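Local coordinates for protein gamma-glutamyltranspeptidase (Ggt) (Helicobacter pylori 26695, PDB 5BPK) that probably catalyses the hydrolysis and transfer of gamma-glutamyl groups from compounds such as glutathione, as a member of the N-terminal-nucleophile hydrolases, at residues A[217-222]-A[229-234]; A[276-281]-A[287-292]. All blocks are in the same frame, centred on the assembly; numbering follows the deposited sequence.

Interaction 1 (A[217-222]-A[229-234]); sequences AKTLNQ and KGFYQG
Gln222 and Gly230 make the close end of this contact. Their CA atoms stand 4.8 Å apart, the nearest such pair between the two segments, and CB of Gln222 rests on the carbonyl oxygen O of Gly230 at 3.7 Å. With no side chain on Gly230, its CA also comes within 3.8 Å of O of Gln222, so backbone lies almost directly against backbone. No hydrogen bond joins the two segments; what holds them is van der Waals contact over a small buried area of 140 Å². Helix 214-226 and the short helix 229-232 are consecutive, joined by a two-residue link, and the chain folds back there so that the end of the first packs on the start of the second. One helical turn back from Gln222, the fit is slacker: methyl CG2 of Thr219 comes up to the edge of the Phe231 ring, near its plane, 4.4 Å from CD1. This methyl is directed at the ring because it stands opposite the backbone N, while OG1 (chi1 -57°) is committed elsewhere, to Asp215 O and to Ala33 O of the partner Ggt chain. Phe231 also meets Phe35 of that chain, ring against ring at about 45°, and both Thr219 and Phe231 touch Ile82, which makes this end a buried one. Towards solvent, by contrast, the contact loosens beyond CB of the partly exposed Gln222: the side chain bends at chi2 (-59°), and its carboxamide makes no contact with 229-234.

Interaction 2 (A[276-281]-A[287-292]); sequences IISMSP and THLIQI
Apolar contacts carry the part of the interface along the strand, where Ile276 on strand 274-278 faces Leu289 and Ile290 on helix 285-296. Methyl CG2 of Ile276 reaches CG1 of Ile290 at 3.9 Å and CD2 of Leu289 at 4.1 Å, so one methyl touches two successive helix residues. The Ile276 and Ile290 side chains run past each other in opposite senses, and Ile290 meets Ile276 through its CG1 branch. Leu289, with CG opposite its backbone N (chi1 167°), carries CD2 across to Ser278, 3.9 Å from OG. That hydroxyl has its polar partner elsewhere, in Thr77 OG1 of the partner Ggt chain, and offers Leu289 only van der Waals contact.

Polar linkage is indirect. Past the strand end, a water donates to O of Met279 at 2.7 Å and accepts from N of Thr287 at 3.0 Å, bridging two backbone groups that are 4.1 Å apart. On the helix itself, ND1 of His288 donates to OE1 of Gln291 at 2.8 Å, nearly straight (164°) and in the imidazole plane; Gln291 NE2 in turn binds Asp325 of helix 309-329, fixing the rotation of the amide.

Strand and helix axes pass 9.0 Å apart and nearly antiparallel, at 157°. Ile276 and Ser278 also pair with strand 262-271, and the sheet runs on into the partner chain, a helix-on-sheet layer as in the alpha-beta-beta-alpha sandwich of Ntn hydrolases.

Overall arrangement
Interactions 1 and 2 lie on opposite sides of the centre of the chain, with centres 34 Å apart and nearest atoms about 15 Å apart, and they do not touch. They come in series: the helical corner of 217-222 and 229-234 is complete before strand 274-278 and helix 285-296 begin, and they have no helix or strand in common. Interaction 1 belongs to the peripheral helices; interaction 2 belongs to the sheet and its helical cover, where the side chain of Met279 is about 10 Å from the bound dihydro-oxazole amino acid. Both abut the partner Ggt chain, so the interface between the chains spans both regions.

Interaction 1 (A[217-222]-A[229-234])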
ATOM      1  N   ALA A 217      -0.549  24.335  -0.845  1.00 13.76           N
ATOM      2  CA  ALA A 217      -0.017  24.987   0.355  1.00 15.20           C
ATOM      3  C   ALA A 217      -1.145  25.630   1.173  1.00 15.40           C
ATOM      4  O   ALA A 217      -1.149  25.542   2.400  1.00 16.89           O
ATOM      5  CB  ALA A 217       1.065  26.019  -0.008  1.00 15.45           C
ATOM      6  N   LYS A 218      -2.108  26.251   0.488  1.00 15.52           N
ATOM      7  CA  LYS A 218      -3.291  26.808   1.152  1.00 17.03           C
ATOM      8  C   LYS A 218      -4.050  25.726   1.928  1.00 16.29           C
ATOM      9  O   LYS A 218      -4.437  25.920   3.066  1.00 17.63           O
ATOM     10  CB  LYS A 218      -4.248  27.463   0.136  1.00 20.85           C
ATOM     11  CG  LYS A 218      -4.103  28.952  -0.032  1.00 29.25           C
ATOM     12  CD  LYS A 218      -5.242  29.543  -0.874  1.00 35.31           C
ATOM     13  CE  LYS A 218      -6.563  29.654  -0.111  1.00 39.14           C
ATOM     14  NZ  LYS A 218      -7.701  30.060  -1.005  1.00 42.83           N
ATOM     15  N   THR A 219      -4.266  24.583   1.294  1.00 14.19           N
ATOM     16  CA  THR A 219      -4.985  23.488   1.945  1.00 13.31           C
ATOM     17  C   THR A 219      -4.226  22.953   3.164  1.00 14.69           C
ATOM     18  O   THR A 219      -4.814  22.736   4.230  1.00 13.52           O
ATOM     19  CB  THR A 219      -5.270  22.354   0.960  1.00 13.49           C
ATOM     20  OG1 THR A 219      -6.008  22.882  -0.153  1.00 14.22           O
ATOM     21  CG2 THR A 219      -6.068  21.252   1.635  1.00 14.88           C
ATOM     22  N   LEU A 220      -2.923  22.750   2.995  1.00 14.10           N
ATOM     23  CA  LEU A 220      -2.064  22.300   4.087  1.00 13.86           C
ATOM     24  C   LEU A 220      -2.057  23.304   5.233  1.00 14.96           C
ATOM     25  O   LEU A 220      -2.043  22.922   6.407  1.00 15.12           O
ATOM     26  CB  LEU A 220      -0.641  22.047   3.587  1.00 13.30           C
ATOM     27  CG  LEU A 220      -0.484  20.866   2.622  1.00 14.04           C
ATOM     28  CD1 LEU A 220       0.947  20.779   2.127  1.00 15.95           C
ATOM     29  CD2 LEU A 220      -0.914  19.549   3.263  1.00 13.54           C
ATOM     30  N   ASN A 221      -2.103  24.589   4.894  1.00 15.64           N
ATOM     31  CA  ASN A 221      -2.169  25.628   5.928  1.00 15.77           C
ATOM     32  C   ASN A 221      -3.483  25.608   6.722  1.00 15.92           C
ATOM     33  O   ASN A 221      -3.480  25.891   7.922  1.00 16.88           O
ATOM     34  CB  ASN A 221      -1.913  27.011   5.326  1.00 17.64           C
ATOM     35  CG  ASN A 221      -0.458  27.433   5.431  1.00 20.88           C
ATOM     36  OD1 ASN A 221       0.073  27.575   6.535  1.00 25.26           O
ATOM     37  ND2 ASN A 221       0.188  27.665   4.291  1.00 26.83           N
ATOM     38  N   GLN A 222      -4.591  25.277   6.059  1.00 15.43           N
ATOM     39  CA  GLN A 222      -5.873  25.079   6.741  1.00 17.04           C
ATOM     40  C   GLN A 222      -5.782  23.928   7.737  1.00 16.56           C
ATOM     41  O   GLN A 222      -6.296  24.015   8.861  1.00 18.32           O
ATOM     42  CB  GLN A 222      -7.013  24.810   5.745  1.00 19.21           C
ATOM     43  CG  GLN A 222      -7.496  26.040   5.015  1.00 21.53           C
ATOM     44  CD  GLN A 222      -8.011  27.109   5.977  1.00 25.86           C
ATOM     45  OE1 GLN A 222      -7.334  28.103   6.229  1.00 34.05           O
ATOM     46  NE2 GLN A 222      -9.192  26.884   6.544  1.00 28.29           N
ATOM     47  N   LYS A 229     -10.237  19.102  10.719  1.00 17.41           N
ATOM     48  CA  LYS A 229     -11.424  19.886  10.367  1.00 19.17           C
ATOM     49  C   LYS A 229     -11.163  20.912   9.251  1.00 18.06           C
ATOM     50  O   LYS A 229     -12.099  21.319   8.555  1.00 18.45           O
ATOM     51  CB  LYS A 229     -12.010  20.566  11.610  1.00 20.99           C
ATOM     52  CG  LYS A 229     -12.781  19.612  12.513  1.00 25.83           C
ATOM     53  N   GLY A 230      -9.899  21.307   9.069  1.00 16.69           N
ATOM     54  CA  GLY A 230      -9.507  22.177   7.957  1.00 16.80           C
ATOM     55  C   GLY A 230      -9.604  21.528   6.587  1.00 15.94           C
ATOM     56  O   GLY A 230      -9.601  22.215   5.555  1.00 17.74           O
ATOM     57  N   PHE A 231      -9.681  20.199   6.572  1.00 15.80           N
ATOM     58  CA  PHE A 231      -9.900  19.437   5.352  1.00 14.85           C
ATOM     59  C   PHE A 231     -11.360  19.001   5.222  1.00 14.63           C
ATOM     60  O   PHE A 231     -11.954  19.138   4.143  1.00 14.42           O
ATOM     61  CB  PHE A 231      -8.988  18.206   5.326  1.00 14.90           C
ATOM     62  CG  PHE A 231      -9.094  17.388   4.060  1.00 12.12           C
ATOM     63  CD1 PHE A 231      -8.278  17.671   2.975  1.00 14.06           C
ATOM     64  CD2 PHE A 231      -9.999  16.336   3.950  1.00 12.44           C
ATOM     65  CE1 PHE A 231      -8.364  16.930   1.801  1.00 12.13           C
ATOM     66  CE2 PHE A 231     -10.089  15.583   2.763  1.00 13.77           C
ATOM     67  CZ  PHE A 231      -9.273  15.883   1.697  1.00 12.25           C
ATOM     68  N   TYR A 232     -11.918  18.452   6.306  1.00 14.28           N
ATOM     69  CA  TYR A 232     -13.235  17.796   6.274  1.00 13.94           C
ATOM     70  C   TYR A 232     -14.431  18.734   6.497  1.00 15.79           C
ATOM     71  O   TYR A 232     -15.577  18.307   6.332  1.00 15.98           O
ATOM     72  CB  TYR A 232     -13.291  16.619   7.272  1.00 14.99           C
ATOM     73  CG  TYR A 232     -12.342  15.485   6.891  1.00 13.10           C
ATOM     74  CD1 TYR A 232     -12.701  14.538   5.931  1.00 13.12           C
ATOM     75  CD2 TYR A 232     -11.079  15.393   7.467  1.00 15.65           C
ATOM     76  CE1 TYR A 232     -11.824  13.515   5.561  1.00 12.49           C
ATOM     77  CE2 TYR A 232     -10.186  14.383   7.108  1.00 14.09           C
ATOM     78  CZ  TYR A 232     -10.565  13.450   6.151  1.00 12.18           C
ATOM     79  OH  TYR A 232      -9.694  12.462   5.785  1.00 13.47           O
ATOM     80  N   GLN A 233     -14.157  19.987   6.875  1.00 16.46           N
ATOM     81  CA  GLN A 233     -15.191  21.005   7.074  1.00 19.03           C
ATOM     82  C   GLN A 233     -14.717  22.346   6.503  1.00 19.53           C
ATOM     83  O   GLN A 233     -13.629  22.447   5.942  1.00 18.18           O
ATOM     84  CB  GLN A 233     -15.524  21.132   8.570  1.00 19.38           C
ATOM     85  CG  GLN A 233     -16.050  19.844   9.223  1.00 21.34           C
ATOM     86  CD  GLN A 233     -16.448  20.033  10.680  1.00 30.08           C
ATOM     87  OE1 GLN A 233     -16.856  21.122  11.090  1.00 35.15           O
ATOM     88  NE2 GLN A 233     -16.339  18.967  11.465  1.00 31.74           N
ATOM     89  N   GLY A 234     -15.541  23.380   6.626  1.00 21.23           N
ATOM     90  CA  GLY A 234     -15.137  24.716   6.191  1.00 20.72           C
ATOM     91  C   GLY A 234     -14.871  24.854   4.699  1.00 19.38           C
ATOM     92  O   GLY A 234     -15.474  24.149   3.880  1.00 19.05           O
TER

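Interaction 2 (A[276-281]-A[287-292])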
ATOM      1  N   ILE A 276       4.131 -12.132  13.210  1.00 12.19           N
ATOM      2  CA  ILE A 276       3.787 -11.319  12.046  1.00 12.81           C
ATOM      3  C   ILE A 276       2.585 -10.455  12.420  1.00 12.06           C
ATOM      4  O   ILE A 276       1.541 -10.990  12.809  1.00 12.85           O
ATOM      5  CB  ILE A 276       3.413 -12.200  10.822  1.00 12.68           C
ATOM      6  CG1 ILE A 276       4.465 -13.292  10.546  1.00 12.60           C
ATOM      7  CG2 ILE A 276       3.190 -11.316   9.585  1.00 12.63           C
ATOM      8  CD1 ILE A 276       5.867 -12.754  10.251  1.00 15.33           C
ATOM      9  N   ILE A 277       2.748  -9.131  12.323  1.00 11.57           N
ATOM     10  CA  ILE A 277       1.687  -8.151  12.611  1.00 11.72           C
ATOM     11  C   ILE A 277       1.380  -7.423  11.312  1.00 10.22           C
ATOM     12  O   ILE A 277       2.241  -6.726  10.784  1.00 10.94           O
ATOM     13  CB  ILE A 277       2.130  -7.104  13.673  1.00 11.73           C
ATOM     14  CG1 ILE A 277       2.691  -7.807  14.919  1.00 12.38           C
ATOM     15  CG2 ILE A 277       0.974  -6.141  14.031  1.00 12.95           C
ATOM     16  CD1 ILE A 277       1.670  -8.572  15.715  1.00 19.15           C
ATOM     17  N   SER A 278       0.162  -7.555  10.803  1.00  9.39           N
ATOM     18  CA  SER A 278      -0.174  -6.952   9.514  1.00 10.04           C
ATOM     19  C   SER A 278      -1.615  -6.457   9.452  1.00 11.11           C
ATOM     20  O   SER A 278      -2.358  -6.537  10.450  1.00 10.31           O
ATOM     21  CB  SER A 278       0.155  -7.930   8.375  1.00 10.72           C
ATOM     22  OG  SER A 278       0.148  -7.279   7.110  1.00 11.88           O
ATOM     23  N   MET A 279      -2.002  -5.916   8.295  1.00 10.62           N
ATOM     24  CA  MET A 279      -3.283  -5.223   8.201  1.00 10.52           C
ATOM     25  C   MET A 279      -4.460  -6.149   7.977  1.00  8.22           C
ATOM     26  O   MET A 279      -4.456  -6.995   7.076  1.00 11.23           O
ATOM     27  CB  MET A 279      -3.278  -4.164   7.113  1.00 11.01           C
ATOM     28  CG  MET A 279      -4.517  -3.297   7.137  1.00 11.20           C
ATOM     29  SD  MET A 279      -4.643  -2.322   8.658  1.00 11.13           S
ATOM     30  CE  MET A 279      -6.435  -2.203   8.814  1.00 14.42           C
ATOM     31  N   SER A 280      -5.467  -5.933   8.811  1.00 10.86           N
ATOM     32  CA  SER A 280      -6.715  -6.678   8.829  1.00 10.65           C
ATOM     33  C   SER A 280      -7.724  -6.052   7.857  1.00 10.27           C
ATOM     34  O   SER A 280      -7.441  -5.015   7.253  1.00 11.78           O
ATOM     35  CB  SER A 280      -7.254  -6.619  10.251  1.00 11.54           C
ATOM     36  OG  SER A 280      -7.178  -5.294  10.766  1.00 11.86           O
ATOM     37  N   PRO A 281      -8.920  -6.662   7.718  1.00 10.13           N
ATOM     38  CA  PRO A 281      -9.928  -6.034   6.876  1.00 10.26           C
ATOM     39  C   PRO A 281     -10.167  -4.582   7.286  1.00 10.61           C
ATOM     40  O   PRO A 281     -10.237  -4.284   8.475  1.00 10.81           O
ATOM     41  CB  PRO A 281     -11.159  -6.911   7.108  1.00 11.33           C
ATOM     42  CG  PRO A 281     -10.555  -8.278   7.247  1.00  9.41           C
ATOM     43  CD  PRO A 281      -9.319  -8.030   8.094  1.00 11.09           C
ATOM     44  N   THR A 287      -4.005 -10.916   5.974  1.00  9.89           N
ATOM     45  CA  THR A 287      -4.581 -12.248   6.073  1.00 10.54           C
ATOM     46  C   THR A 287      -3.881 -13.201   5.123  1.00  9.90           C
ATOM     47  O   THR A 287      -3.449 -14.283   5.526  1.00 10.34           O
ATOM     48  CB  THR A 287      -6.095 -12.213   5.792  1.00 10.35           C
ATOM     49  OG1 THR A 287      -6.747 -11.458   6.823  1.00 11.93           O
ATOM     50  CG2 THR A 287      -6.699 -13.623   5.707  1.00 11.20           C
ATOM     51  N   HIS A 288      -3.781 -12.821   3.852  1.00  9.99           N
ATOM     52  CA  HIS A 288      -3.151 -13.703   2.877  1.00  9.64           C
ATOM     53  C   HIS A 288      -1.629 -13.826   3.055  1.00 10.65           C
ATOM     54  O   HIS A 288      -1.060 -14.877   2.763  1.00 11.49           O
ATOM     55  CB  HIS A 288      -3.527 -13.331   1.449  1.00 10.70           C
ATOM     56  CG  HIS A 288      -4.998 -13.389   1.200  1.00 10.83           C
ATOM     57  ND1 HIS A 288      -5.755 -14.498   1.499  1.00 10.78           N
ATOM     58  CD2 HIS A 288      -5.857 -12.467   0.705  1.00 12.37           C
ATOM     59  CE1 HIS A 288      -7.022 -14.256   1.204  1.00 12.87           C
ATOM     60  NE2 HIS A 288      -7.110 -13.029   0.720  1.00 11.93           N
ATOM     61  N   LEU A 289      -0.986 -12.769   3.544  1.00  9.86           N
ATOM     62  CA  LEU A 289       0.436 -12.812   3.881  1.00 10.06           C
ATOM     63  C   LEU A 289       0.670 -13.918   4.898  1.00 10.01           C
ATOM     64  O   LEU A 289       1.523 -14.775   4.714  1.00 11.16           O
ATOM     65  CB  LEU A 289       0.877 -11.469   4.473  1.00 10.83           C
ATOM     66  CG  LEU A 289       2.238 -11.427   5.157  1.00 14.22           C
ATOM     67  CD1 LEU A 289       3.321 -11.849   4.185  1.00 15.37           C
ATOM     68  CD2 LEU A 289       2.472 -10.026   5.740  1.00 15.50           C
ATOM     69  N   ILE A 290      -0.147 -13.928   5.946  1.00  9.75           N
ATOM     70  CA  ILE A 290       0.008 -14.899   7.032  1.00 11.23           C
ATOM     71  C   ILE A 290      -0.376 -16.308   6.560  1.00 10.02           C
ATOM     72  O   ILE A 290       0.290 -17.285   6.901  1.00 11.10           O
ATOM     73  CB  ILE A 290      -0.818 -14.457   8.271  1.00 10.36           C
ATOM     74  CG1 ILE A 290      -0.123 -13.258   8.929  1.00 10.63           C
ATOM     75  CG2 ILE A 290      -1.017 -15.603   9.278  1.00 13.42           C
ATOM     76  CD1 ILE A 290      -0.988 -12.483   9.878  1.00 11.93           C
ATOM     77  N   GLN A 291      -1.452 -16.395   5.778  1.00 10.57           N
ATOM     78  CA  GLN A 291      -1.878 -17.648   5.152  1.00 10.64           C
ATOM     79  C   GLN A 291      -0.750 -18.295   4.332  1.00 10.87           C
ATOM     80  O   GLN A 291      -0.472 -19.488   4.481  1.00 10.79           O
ATOM     81  CB  GLN A 291      -3.105 -17.389   4.255  1.00 10.70           C
ATOM     82  CG  GLN A 291      -3.651 -18.613   3.515  1.00 11.59           C
ATOM     83  CD  GLN A 291      -4.850 -18.278   2.634  1.00 11.66           C
ATOM     84  OE1 GLN A 291      -5.221 -17.110   2.471  1.00 13.02           O
ATOM     85  NE2 GLN A 291      -5.442 -19.303   2.041  1.00 12.07           N
ATOM     86  N   ILE A 292      -0.106 -17.510   3.472  1.00  9.26           N
ATOM     87  CA  ILE A 292       0.910 -18.038   2.549  1.00 10.26           C
ATOM     88  C   ILE A 292       2.164 -18.467   3.336  1.00 10.58           C
ATOM     89  O   ILE A 292       2.716 -19.550   3.121  1.00 10.89           O
ATOM     90  CB  ILE A 292       1.245 -17.021   1.435  1.00 11.39           C
ATOM     91  CG1 ILE A 292       0.033 -16.807   0.521  1.00 10.29           C
ATOM     92  CG2 ILE A 292       2.406 -17.503   0.595  1.00 11.31           C
ATOM     93  CD1 ILE A 292       0.081 -15.506  -0.271  1.00 13.94           C
TER
HETATM   94  O   HOH W   1      -6.196  -8.848   6.122  1.00 11.46           O